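Local structure of ABC transporter, substrate-binding protein (Clostridium perfringens, 4EDP) at residues K36-W42 against Q86-L92; L109-P115 against Y280-N284; S140-V144 against S155-L159; E257-L262 against V323-V329. The protein probably captures a solute outside the cell membrane and delivers it to an ABC transporter for import, as periplasmic-type binding proteins do. Residues are numbered along the deposited sequence.

Contact 1 of 4, residues K36-W42 against Q86-L92; sequences KLVVSTW and QIDITYL. With ACT (acetate ion), chain F; ACT (acetate ion), chain E.
Five hydrogen bonds join residues 36-42 and 86-92. Asp88 is bonded twice to Val38. Its OD2 accepts from Val38 N at 2.9 Å, almost in line, and its N donates to Val38 O at 3.0 Å. Val38 O also takes Ile89 N, at 3.3 Å. Asp88 has chi1 m, and its OD1 is held by Ser273 and Asn275. Farther along, Ser40 N donates to Ile89 O at 2.9 Å and Tyr91 N to Ser40 O at 2.8 Å. Thr41 OG1 and Tyr91 OH each donate to a separate acetate, at 2.6 Å from OXT and O respectively; both ions probably come from the crystallisation liquor. The strands run parallel, in the register Val39 with Ile89 (CA-CA 5.1 Å) and Ser40 with Thr90 (CA-CA 4.7 Å). The axes of strands 37-41 and 89-92 are 4.8 Å apart and cross at -16°. Such neighbouring parallel strands belong to the alpha/beta lobe of a solute-binding protein; the connection between them runs through helix 46-61, strand 65-69 and helix 72-81. Strand 65-69 pairs with the other edge of 37-41.

On one face, Val39 CG2 meets Ile89 CG1 at 3.8 Å and Val39 CG1 meets Tyr91 CD1 at 3.8 Å; helix 276-286 covers Ile89 and Tyr91. On the opposite face, Ser40 CB lies 3.6 Å from Ile87 CD1, and both residues touch Met79 of helix 72-81. Trp42, chi1 m, brings CZ3 to 3.8 Å from Tyr91 CB.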
# COMPACT_ATOMS: atom_id res chain seq x y z
N LYS A 36 -28.38 -10.15 0.62
CA LYS A 36 -27.61 -9.34 -0.39
C LYS A 36 -26.50 -8.52 0.26
O LYS A 36 -26.74 -7.77 1.22
CB LYS A 36 -28.59 -8.43 -1.14
CG LYS A 36 -27.99 -7.49 -2.16
CD LYS A 36 -29.14 -6.75 -2.86
CE LYS A 36 -28.66 -5.63 -3.77
NZ LYS A 36 -27.78 -6.11 -4.86
N LEU A 37 -25.28 -8.68 -0.24
CA LEU A 37 -24.15 -7.94 0.30
C LEU A 37 -23.61 -7.04 -0.80
O LEU A 37 -23.18 -7.53 -1.85
CB LEU A 37 -23.07 -8.90 0.79
CG LEU A 37 -21.93 -8.32 1.62
CD1 LEU A 37 -22.47 -7.79 2.96
CD2 LEU A 37 -20.86 -9.38 1.86
N VAL A 38 -23.63 -5.73 -0.57
CA VAL A 38 -23.13 -4.75 -1.53
C VAL A 38 -21.69 -4.38 -1.19
O VAL A 38 -21.41 -3.89 -0.09
CB VAL A 38 -24.00 -3.47 -1.56
CG1 VAL A 38 -23.43 -2.46 -2.54
CG2 VAL A 38 -25.45 -3.83 -1.91
N VAL A 39 -20.78 -4.63 -2.12
CA VAL A 39 -19.35 -4.39 -1.89
C VAL A 39 -18.78 -3.25 -2.75
O VAL A 39 -18.86 -3.30 -3.98
CB VAL A 39 -18.55 -5.66 -2.21
CG1 VAL A 39 -17.06 -5.40 -2.03
CG2 VAL A 39 -19.03 -6.84 -1.36
N SER A 40 -18.22 -2.24 -2.11
CA SER A 40 -17.57 -1.13 -2.82
C SER A 40 -16.10 -1.52 -3.01
O SER A 40 -15.37 -1.69 -2.02
CB SER A 40 -17.68 0.16 -2.01
OG SER A 40 -16.95 1.21 -2.61
N THR A 41 -15.66 -1.65 -4.26
CA THR A 41 -14.29 -2.06 -4.54
C THR A 41 -13.85 -1.63 -5.94
O THR A 41 -14.64 -1.09 -6.71
CB THR A 41 -14.14 -3.59 -4.39
OG1 THR A 41 -12.75 -3.96 -4.36
CG2 THR A 41 -14.86 -4.33 -5.53
N TRP A 42 -12.57 -1.84 -6.26
CA TRP A 42 -12.02 -1.47 -7.56
C TRP A 42 -12.54 -2.35 -8.68
O TRP A 42 -12.80 -1.87 -9.80
CB TRP A 42 -10.49 -1.55 -7.55
CG TRP A 42 -9.85 -0.71 -6.49
CD1 TRP A 42 -9.52 0.61 -6.57
CD2 TRP A 42 -9.45 -1.14 -5.18
NE1 TRP A 42 -8.96 1.03 -5.40
CE2 TRP A 42 -8.90 -0.03 -4.53
CE3 TRP A 42 -9.51 -2.36 -4.50
CZ2 TRP A 42 -8.41 -0.09 -3.22
CZ3 TRP A 42 -9.01 -2.42 -3.20
CH2 TRP A 42 -8.48 -1.29 -2.58
N GLN A 86 -26.08 2.45 0.15
CA GLN A 86 -26.51 1.06 0.37
C GLN A 86 -25.32 0.09 0.45
O GLN A 86 -25.50 -1.13 0.47
CB GLN A 86 -27.43 0.62 -0.76
CG GLN A 86 -28.52 1.64 -1.06
CD GLN A 86 -29.64 1.08 -1.88
OE1 GLN A 86 -30.45 0.28 -1.38
NE2 GLN A 86 -29.76 1.54 -3.12
N ILE A 87 -24.12 0.64 0.51
CA ILE A 87 -22.91 -0.16 0.60
C ILE A 87 -22.79 -0.80 2.00
O ILE A 87 -23.06 -0.15 3.01
CB ILE A 87 -21.68 0.72 0.28
CG1 ILE A 87 -21.75 1.22 -1.17
CG2 ILE A 87 -20.38 -0.06 0.50
CD1 ILE A 87 -20.61 2.12 -1.55
N ASP A 88 -22.41 -2.08 2.03
CA ASP A 88 -22.22 -2.84 3.27
C ASP A 88 -20.73 -2.87 3.68
O ASP A 88 -20.37 -2.65 4.84
CB ASP A 88 -22.75 -4.26 3.09
CG ASP A 88 -24.27 -4.29 2.91
OD1 ASP A 88 -24.98 -3.75 3.79
OD2 ASP A 88 -24.75 -4.90 1.93
N ILE A 89 -19.88 -3.20 2.73
CA ILE A 89 -18.45 -3.21 3.03
C ILE A 89 -17.68 -2.47 1.96
O ILE A 89 -18.05 -2.49 0.78
CB ILE A 89 -17.87 -4.60 3.24
CG1 ILE A 89 -17.94 -5.43 1.99
CG2 ILE A 89 -18.54 -5.31 4.43
CD1 ILE A 89 -16.99 -6.58 2.06
N THR A 90 -16.58 -1.86 2.39
CA THR A 90 -15.78 -1.03 1.52
C THR A 90 -14.30 -1.37 1.53
O THR A 90 -13.65 -1.40 2.58
CB THR A 90 -15.93 0.44 1.97
OG1 THR A 90 -17.32 0.83 1.88
CG2 THR A 90 -15.07 1.38 1.13
N TYR A 91 -13.78 -1.63 0.34
CA TYR A 91 -12.35 -1.90 0.11
C TYR A 91 -11.67 -0.58 -0.30
O TYR A 91 -12.10 0.06 -1.25
CB TYR A 91 -12.14 -2.90 -1.03
CG TYR A 91 -12.32 -4.38 -0.78
CD1 TYR A 91 -13.57 -4.96 -0.70
CD2 TYR A 91 -11.21 -5.23 -0.72
CE1 TYR A 91 -13.71 -6.35 -0.52
CE2 TYR A 91 -11.34 -6.59 -0.54
CZ TYR A 91 -12.60 -7.14 -0.44
OH TYR A 91 -12.73 -8.50 -0.27
N LEU A 92 -10.62 -0.18 0.42
CA LEU A 92 -9.86 1.03 0.09
C LEU A 92 -8.40 0.90 0.50
O LEU A 92 -8.05 0.08 1.36
CB LEU A 92 -10.40 2.27 0.84
CG LEU A 92 -11.81 2.82 0.53
CD1 LEU A 92 -12.29 3.78 1.63
CD2 LEU A 92 -11.80 3.48 -0.84
C ACT F . -10.28 -5.49 -6.13
O ACT F . -9.52 -5.26 -7.10
OXT ACT F . -11.47 -5.11 -6.27
CH3 ACT F . -9.79 -6.17 -4.89
C ACT E . -9.63 -9.82 -1.38
O ACT E . -10.53 -9.93 -0.51
OXT ACT E . -8.53 -10.37 -1.12
CH3 ACT E . -9.84 -9.09 -2.68

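Contact 2 of 4, residues L109-P115 against Y280-N284; sequences LDYSKIP and YEFIN
Here a loop packs on a helix of an alpha/beta lobe in the solute-binding protein fold. Residues 109-115 carry a short 3-10 turn at 111-113, and residues 280-284 lie within helix 276-286. An Asx turn shapes the loop: Asp110 OD1 accepts from Ser112 N at 3.0 Å, and also from Ser112 OG at 2.7 Å.

Tyr280 comes first on the helix and is the centre of the contact. Its chi1 is m (-84°), and its CA-to-CB bond points toward the loop. Its OH accepts from Asp110 N at 3.1 Å, nearly straight. Lys113 CD sits 3.7 Å from the ring centroid, 6° off the normal, a CH-pi contact over one face. Ile114 CG1 reaches the ring edge, 3.8 Å from Tyr280 CD1. Leu109 CD2 lies 3.6 Å from Tyr280 OH.

Ile283, one turn on, continues the apolar patch. Its CG2 meets Ile114 CD1 at 4.0 Å and its CD1 meets Leu109 CD1 at 4.2 Å. Ile267 and Ile269 of strand 262-269 also touch Ile283.

Asn284 has its CA 4.9 Å from that of Ile114. Its chi1 is t, and its OD1 accepts from Asn116 N, just past the loop segment. The same Asn284 OD1 lies 3.2 Å from Pro115 CD.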
# COMPACT_ATOMS: atom_id res chain seq x y z
N LEU A 109 -14.82 -1.71 14.73
CA LEU A 109 -15.17 -3.14 14.72
C LEU A 109 -15.00 -3.95 15.99
O LEU A 109 -14.07 -3.73 16.76
CB LEU A 109 -14.40 -3.82 13.61
CG LEU A 109 -14.59 -3.28 12.18
CD1 LEU A 109 -13.79 -4.15 11.20
CD2 LEU A 109 -16.08 -3.23 11.79
N ASP A 110 -15.92 -4.88 16.18
CA ASP A 110 -15.88 -5.81 17.29
C ASP A 110 -15.07 -6.99 16.79
O ASP A 110 -15.59 -7.86 16.10
CB ASP A 110 -17.28 -6.22 17.70
CG ASP A 110 -17.29 -7.24 18.81
OD1 ASP A 110 -16.21 -7.67 19.26
OD2 ASP A 110 -18.40 -7.61 19.23
N TYR A 111 -13.79 -7.01 17.12
CA TYR A 111 -12.91 -8.07 16.65
C TYR A 111 -13.20 -9.45 17.25
O TYR A 111 -12.61 -10.45 16.81
CB TYR A 111 -11.42 -7.68 16.77
CG TYR A 111 -10.96 -6.83 15.62
CD1 TYR A 111 -11.09 -5.44 15.64
CD2 TYR A 111 -10.47 -7.42 14.46
CE1 TYR A 111 -10.70 -4.67 14.55
CE2 TYR A 111 -10.07 -6.67 13.40
CZ TYR A 111 -10.19 -5.30 13.43
OH TYR A 111 -9.76 -4.58 12.33
N SER A 112 -14.12 -9.53 18.22
CA SER A 112 -14.48 -10.84 18.76
C SER A 112 -15.24 -11.61 17.66
O SER A 112 -15.39 -12.83 17.74
CB SER A 112 -15.33 -10.72 20.03
OG SER A 112 -16.64 -10.25 19.79
N LYS A 113 -15.70 -10.89 16.64
CA LYS A 113 -16.43 -11.47 15.50
C LYS A 113 -15.53 -11.75 14.30
O LYS A 113 -16.00 -12.20 13.24
CB LYS A 113 -17.53 -10.50 15.07
CG LYS A 113 -18.68 -10.37 16.04
CD LYS A 113 -19.59 -9.20 15.62
CE LYS A 113 -21.01 -9.39 16.05
NZ LYS A 113 -21.66 -10.42 15.18
N ILE A 114 -14.24 -11.48 14.45
CA ILE A 114 -13.27 -11.67 13.36
C ILE A 114 -12.09 -12.46 13.93
O ILE A 114 -10.96 -11.95 14.02
CB ILE A 114 -12.81 -10.30 12.80
CG1 ILE A 114 -14.02 -9.39 12.54
CG2 ILE A 114 -11.94 -10.47 11.52
CD1 ILE A 114 -13.67 -8.00 11.95
N PRO A 115 -12.32 -13.73 14.27
CA PRO A 115 -11.24 -14.51 14.89
C PRO A 115 -10.00 -14.67 14.02
O PRO A 115 -8.89 -14.75 14.56
CB PRO A 115 -11.89 -15.86 15.19
CG PRO A 115 -13.06 -15.92 14.25
CD PRO A 115 -13.55 -14.52 14.15
N TYR A 280 -19.40 -8.87 8.82
CA TYR A 280 -18.35 -9.42 9.69
C TYR A 280 -17.89 -10.79 9.20
O TYR A 280 -16.70 -11.07 9.18
CB TYR A 280 -18.84 -9.54 11.14
CG TYR A 280 -18.70 -8.28 11.95
CD1 TYR A 280 -17.48 -7.91 12.47
CD2 TYR A 280 -19.80 -7.47 12.21
CE1 TYR A 280 -17.34 -6.76 13.23
CE2 TYR A 280 -19.67 -6.32 12.97
CZ TYR A 280 -18.44 -5.97 13.47
OH TYR A 280 -18.28 -4.82 14.23
N GLU A 281 -18.83 -11.65 8.82
CA GLU A 281 -18.48 -12.98 8.30
C GLU A 281 -17.59 -12.85 7.08
O GLU A 281 -16.63 -13.60 6.91
CB GLU A 281 -19.75 -13.80 7.97
CG GLU A 281 -20.52 -14.26 9.20
CD GLU A 281 -21.84 -14.94 8.88
OE1 GLU A 281 -22.31 -14.85 7.73
OE2 GLU A 281 -22.41 -15.55 9.78
N PHE A 282 -17.89 -11.88 6.22
CA PHE A 282 -17.10 -11.70 5.03
C PHE A 282 -15.67 -11.24 5.33
O PHE A 282 -14.72 -11.75 4.72
CB PHE A 282 -17.74 -10.72 4.05
CG PHE A 282 -16.95 -10.58 2.80
CD1 PHE A 282 -17.17 -11.42 1.73
CD2 PHE A 282 -15.92 -9.67 2.71
CE1 PHE A 282 -16.40 -11.34 0.59
CE2 PHE A 282 -15.15 -9.56 1.57
CZ PHE A 282 -15.39 -10.40 0.51
N ILE A 283 -15.50 -10.30 6.26
CA ILE A 283 -14.15 -9.83 6.60
C ILE A 283 -13.34 -10.98 7.17
O ILE A 283 -12.17 -11.19 6.81
CB ILE A 283 -14.18 -8.60 7.54
CG1 ILE A 283 -14.83 -7.42 6.82
CG2 ILE A 283 -12.75 -8.24 8.04
CD1 ILE A 283 -14.94 -6.11 7.64
N ASN A 284 -13.97 -11.76 8.05
CA ASN A 284 -13.32 -12.92 8.65
C ASN A 284 -12.90 -13.91 7.56
O ASN A 284 -11.81 -14.49 7.60
CB ASN A 284 -14.23 -13.59 9.67
CG ASN A 284 -13.50 -14.64 10.48
OD1 ASN A 284 -12.48 -14.36 11.09
ND2 ASN A 284 -14.05 -15.84 10.50

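Contact 3 of 4, residues S140-V144 against S155-L159; sequences SIGIV and SWEDL
This contact belongs to the buried core of one alpha/beta lobe, where a tryptophan from a connecting loop lies against a central strand. Residues 140-144 are extended, within strand 135-145. Residues 155-159 form a turn that becomes 3-10 at 157-159. The nearest CA atoms, those of Ile143 and Trp156, are 7.8 Å apart, so side chains make most of the contact.

Trp156 has chi1 m and chi2 118°, which carries its ring to the strand. Its CZ3 lies 3.4 Å from Ile143 CG1, and its CH2 lies 3.8 Å from Ile141 CD1. The turn has an ST motif: Ser155 OG accepts from Asp158 N at 3.2 Å. Asp158 OD2 in return accepts from Ser155 N at 3.2 Å. Ile143 (chi1 m) also sets its CG2 3.9 Å from Leu159 CD2 and its CD1 3.5 Å from Ser155 O. Val235 and Ile184 pack against Trp156, whose NE1 donates to Gly259 O.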
# COMPACT_ATOMS: atom_id res chain seq x y z
N SER A 140 5.04 -3.40 -0.44
CA SER A 140 6.27 -2.75 0.10
C SER A 140 7.03 -2.07 -1.01
O SER A 140 6.68 -2.18 -2.19
CB SER A 140 7.19 -3.74 0.81
OG SER A 140 7.78 -4.71 -0.07
N ILE A 141 8.09 -1.36 -0.62
CA ILE A 141 8.97 -0.70 -1.56
C ILE A 141 10.39 -1.19 -1.36
O ILE A 141 10.69 -1.91 -0.42
CB ILE A 141 8.93 0.84 -1.42
CG1 ILE A 141 9.20 1.26 0.03
CG2 ILE A 141 7.56 1.40 -1.92
CD1 ILE A 141 9.28 2.75 0.23
N GLY A 142 11.25 -0.81 -2.29
CA GLY A 142 12.66 -1.14 -2.23
C GLY A 142 13.36 -0.16 -3.12
O GLY A 142 12.72 0.75 -3.71
N ILE A 143 14.68 -0.29 -3.20
CA ILE A 143 15.46 0.54 -4.12
C ILE A 143 15.81 -0.39 -5.30
O ILE A 143 16.60 -1.34 -5.17
CB ILE A 143 16.76 1.07 -3.51
CG1 ILE A 143 16.48 1.84 -2.21
CG2 ILE A 143 17.46 1.98 -4.55
CD1 ILE A 143 17.75 2.29 -1.47
N VAL A 144 15.19 -0.14 -6.44
CA VAL A 144 15.48 -0.90 -7.64
C VAL A 144 16.73 -0.27 -8.21
O VAL A 144 16.76 0.94 -8.45
CB VAL A 144 14.32 -0.85 -8.63
CG1 VAL A 144 14.66 -1.67 -9.93
CG2 VAL A 144 13.07 -1.36 -7.95
N SER A 155 21.58 1.41 1.52
CA SER A 155 20.66 2.00 2.50
C SER A 155 19.84 3.10 1.83
O SER A 155 20.17 3.55 0.73
CB SER A 155 21.48 2.63 3.61
OG SER A 155 22.22 3.72 3.09
N TRP A 156 18.78 3.57 2.50
CA TRP A 156 18.01 4.67 1.95
C TRP A 156 18.88 5.93 1.83
O TRP A 156 18.77 6.69 0.86
CB TRP A 156 16.81 5.01 2.84
CG TRP A 156 15.73 3.96 2.93
CD1 TRP A 156 15.33 3.28 4.06
CD2 TRP A 156 14.90 3.46 1.86
NE1 TRP A 156 14.32 2.40 3.75
CE2 TRP A 156 14.03 2.50 2.42
CE3 TRP A 156 14.81 3.73 0.49
CZ2 TRP A 156 13.12 1.79 1.66
CZ3 TRP A 156 13.90 3.03 -0.26
CH2 TRP A 156 13.07 2.08 0.31
N GLU A 157 19.74 6.14 2.83
CA GLU A 157 20.60 7.31 2.86
C GLU A 157 21.57 7.39 1.67
O GLU A 157 21.98 8.48 1.29
CB GLU A 157 21.35 7.41 4.18
CG GLU A 157 20.43 7.61 5.41
CD GLU A 157 19.70 6.37 5.93
OE1 GLU A 157 19.91 5.22 5.45
OE2 GLU A 157 18.91 6.57 6.91
N ASP A 158 21.92 6.23 1.11
CA ASP A 158 22.82 6.18 -0.06
C ASP A 158 22.21 6.88 -1.28
O ASP A 158 22.95 7.25 -2.20
CB ASP A 158 23.21 4.73 -0.43
CG ASP A 158 24.19 4.10 0.54
OD1 ASP A 158 24.93 4.81 1.26
OD2 ASP A 158 24.24 2.85 0.55
N LEU A 159 20.90 7.08 -1.31
CA LEU A 159 20.26 7.78 -2.43
C LEU A 159 20.74 9.24 -2.54
O LEU A 159 20.63 9.85 -3.60
CB LEU A 159 18.73 7.75 -2.30
CG LEU A 159 18.08 6.35 -2.44
CD1 LEU A 159 16.59 6.42 -2.08
CD2 LEU A 159 18.28 5.77 -3.85

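Contact 4 of 4, residues E257-L262 against V323-V329; sequences ESGTYL and VVDNAKV
A loop-to-loop contact joins residues 257-262, which lead into strand 262-269, to residues 323-329, which begin in a weakly bonded helical turn at about 323-325 and continue as loop. One backbone bridge is at its centre, with the CA atoms of Tyr261 and Lys328 4.8 Å apart. Lys328 N donates to Thr260 O at 2.8 Å, and Leu262 N to Lys328 O at 3.0 Å. Asn326 ND2 donates to Glu257 O at 2.8 Å.

Gly259 has phi/psi 120/142, where a CB would jam against Ser258 O; that alone requires glycine. A CB would also clash with Asn326 O, 3.4 Å from Gly259 CA. Water 4 connects Thr260 N (2.9 Å) with Val323 O (2.8 Å). Water 2 joins Ser258 OG (2.6 Å), Gly259 O (2.7 Å) and Lys328 NZ (2.8 Å).

The bridge and the Tyr261 rotamer (chi1 m, chi2 79°) bring the ring beside Lys328, whose CB lies over its face, 4.2 Å from the centroid, a CH-pi contact. Ala327 CB lies 3.4 Å from Leu262 CG and 3.5 Å from Thr260 CG2. The extended Lys328 chain carries NZ to water 2 and to a salt bridge with Glu187 of helix 178-189. Glu187 also bonds Tyr261 OH, and Thr260 OG1 is hydrogen-bonded to Ile141 O of strand 135-145.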
# COMPACT_ATOMS: atom_id res chain seq x y z
N GLU A 257 18.76 -2.36 5.41
CA GLU A 257 18.75 -3.05 6.69
C GLU A 257 17.87 -2.37 7.73
O GLU A 257 17.35 -3.02 8.65
CB GLU A 257 20.18 -3.18 7.22
CG GLU A 257 20.98 -4.22 6.48
CD GLU A 257 22.23 -4.65 7.23
OE1 GLU A 257 22.62 -3.95 8.19
OE2 GLU A 257 22.81 -5.70 6.86
N SER A 258 17.67 -1.08 7.57
CA SER A 258 16.87 -0.30 8.52
C SER A 258 15.39 -0.65 8.40
O SER A 258 14.61 -0.40 9.32
CB SER A 258 17.12 1.20 8.32
OG SER A 258 16.65 1.63 7.06
N GLY A 259 15.00 -1.19 7.24
CA GLY A 259 13.63 -1.62 7.02
C GLY A 259 12.94 -0.92 5.87
O GLY A 259 13.20 0.25 5.62
N THR A 260 12.14 -1.68 5.15
CA THR A 260 11.29 -1.15 4.09
C THR A 260 10.05 -0.52 4.74
O THR A 260 9.91 -0.50 5.98
CB THR A 260 10.78 -2.27 3.14
OG1 THR A 260 10.06 -1.69 2.03
CG2 THR A 260 9.87 -3.20 3.86
N TYR A 261 9.20 0.09 3.91
CA TYR A 261 7.94 0.68 4.33
C TYR A 261 6.80 -0.09 3.67
O TYR A 261 6.86 -0.40 2.48
CB TYR A 261 7.84 2.16 3.94
CG TYR A 261 8.68 3.06 4.81
CD1 TYR A 261 10.04 3.16 4.61
CD2 TYR A 261 8.09 3.81 5.82
CE1 TYR A 261 10.82 3.97 5.42
CE2 TYR A 261 8.86 4.63 6.64
CZ TYR A 261 10.21 4.71 6.43
OH TYR A 261 10.99 5.51 7.22
N LEU A 262 5.80 -0.43 4.47
CA LEU A 262 4.64 -1.13 3.96
C LEU A 262 3.47 -0.19 3.76
O LEU A 262 3.41 0.89 4.35
CB LEU A 262 4.16 -2.17 4.98
CG LEU A 262 5.19 -3.18 5.49
CD1 LEU A 262 4.54 -4.14 6.51
CD2 LEU A 262 5.82 -3.91 4.33
N VAL A 323 11.27 -9.80 5.21
CA VAL A 323 11.19 -8.39 4.87
C VAL A 323 10.08 -7.70 5.65
O VAL A 323 10.24 -6.56 6.08
CB VAL A 323 10.93 -8.17 3.36
CG1 VAL A 323 9.53 -8.67 2.98
CG2 VAL A 323 11.07 -6.70 3.00
N VAL A 324 8.96 -8.39 5.84
CA VAL A 324 7.81 -7.83 6.55
C VAL A 324 8.13 -7.60 8.02
O VAL A 324 7.76 -6.56 8.56
CB VAL A 324 6.56 -8.74 6.44
CG1 VAL A 324 5.42 -8.18 7.30
CG2 VAL A 324 6.13 -8.87 4.97
N ASP A 325 8.82 -8.54 8.65
CA ASP A 325 9.16 -8.49 10.09
C ASP A 325 9.96 -7.23 10.48
O ASP A 325 9.83 -6.72 11.61
CB ASP A 325 10.01 -9.70 10.50
CG ASP A 325 9.44 -11.06 10.04
OD1 ASP A 325 8.30 -11.13 9.54
OD2 ASP A 325 10.18 -12.08 10.17
N ASN A 326 10.79 -6.75 9.56
CA ASN A 326 11.65 -5.61 9.84
C ASN A 326 11.11 -4.28 9.27
O ASN A 326 11.77 -3.23 9.36
CB ASN A 326 13.02 -5.88 9.22
CG ASN A 326 14.08 -4.97 9.78
OD1 ASN A 326 14.15 -4.76 10.99
ND2 ASN A 326 14.95 -4.47 8.91
N ALA A 327 9.92 -4.33 8.66
CA ALA A 327 9.35 -3.16 8.01
C ALA A 327 8.75 -2.14 8.95
O ALA A 327 8.44 -2.43 10.10
CB ALA A 327 8.26 -3.58 6.99
N LYS A 328 8.60 -0.94 8.40
CA LYS A 328 8.01 0.19 9.07
C LYS A 328 6.62 0.45 8.51
O LYS A 328 6.36 0.19 7.33
CB LYS A 328 8.91 1.40 8.90
CG LYS A 328 10.22 1.23 9.66
CD LYS A 328 11.21 2.34 9.49
CE LYS A 328 12.47 1.90 10.25
NZ LYS A 328 13.67 2.69 10.03
N VAL A 329 5.71 0.90 9.37
CA VAL A 329 4.35 1.24 8.92
C VAL A 329 4.10 2.73 9.14
O VAL A 329 4.71 3.36 10.00
CB VAL A 329 3.26 0.42 9.62
CG1 VAL A 329 3.44 -1.11 9.32
CG2 VAL A 329 3.26 0.68 11.10
O HOH W 1 16.92 -2.92 11.56
O HOH W 2 14.08 2.21 7.32
O HOH W 3 13.56 -2.24 11.18
O HOH W 4 12.16 -4.52 5.86

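From the N terminus, contact 1 closes first, pairing strands 37-41 and 89-93. Contact 2 opens next at residues 109-115 and closes only at helix 276-286. That long loop contains all of contact 3, which closes a short excursion after strand 135-145. Contact 4 opens at 257-262, inside the span of contact 2, and closes beyond it at 323-329, so these two cross. Contacts 1 and 2 touch where Phe282 packs on Ile89 and Tyr91. Contacts 3 and 4 meet on the opposite side of the chain's centre from contact 1, through Thr260 with Ile141 and Gly259 with Trp156. Strand 262-269 starts in contact 4 and runs on to Ile269, which touches Tyr280 of contact 2.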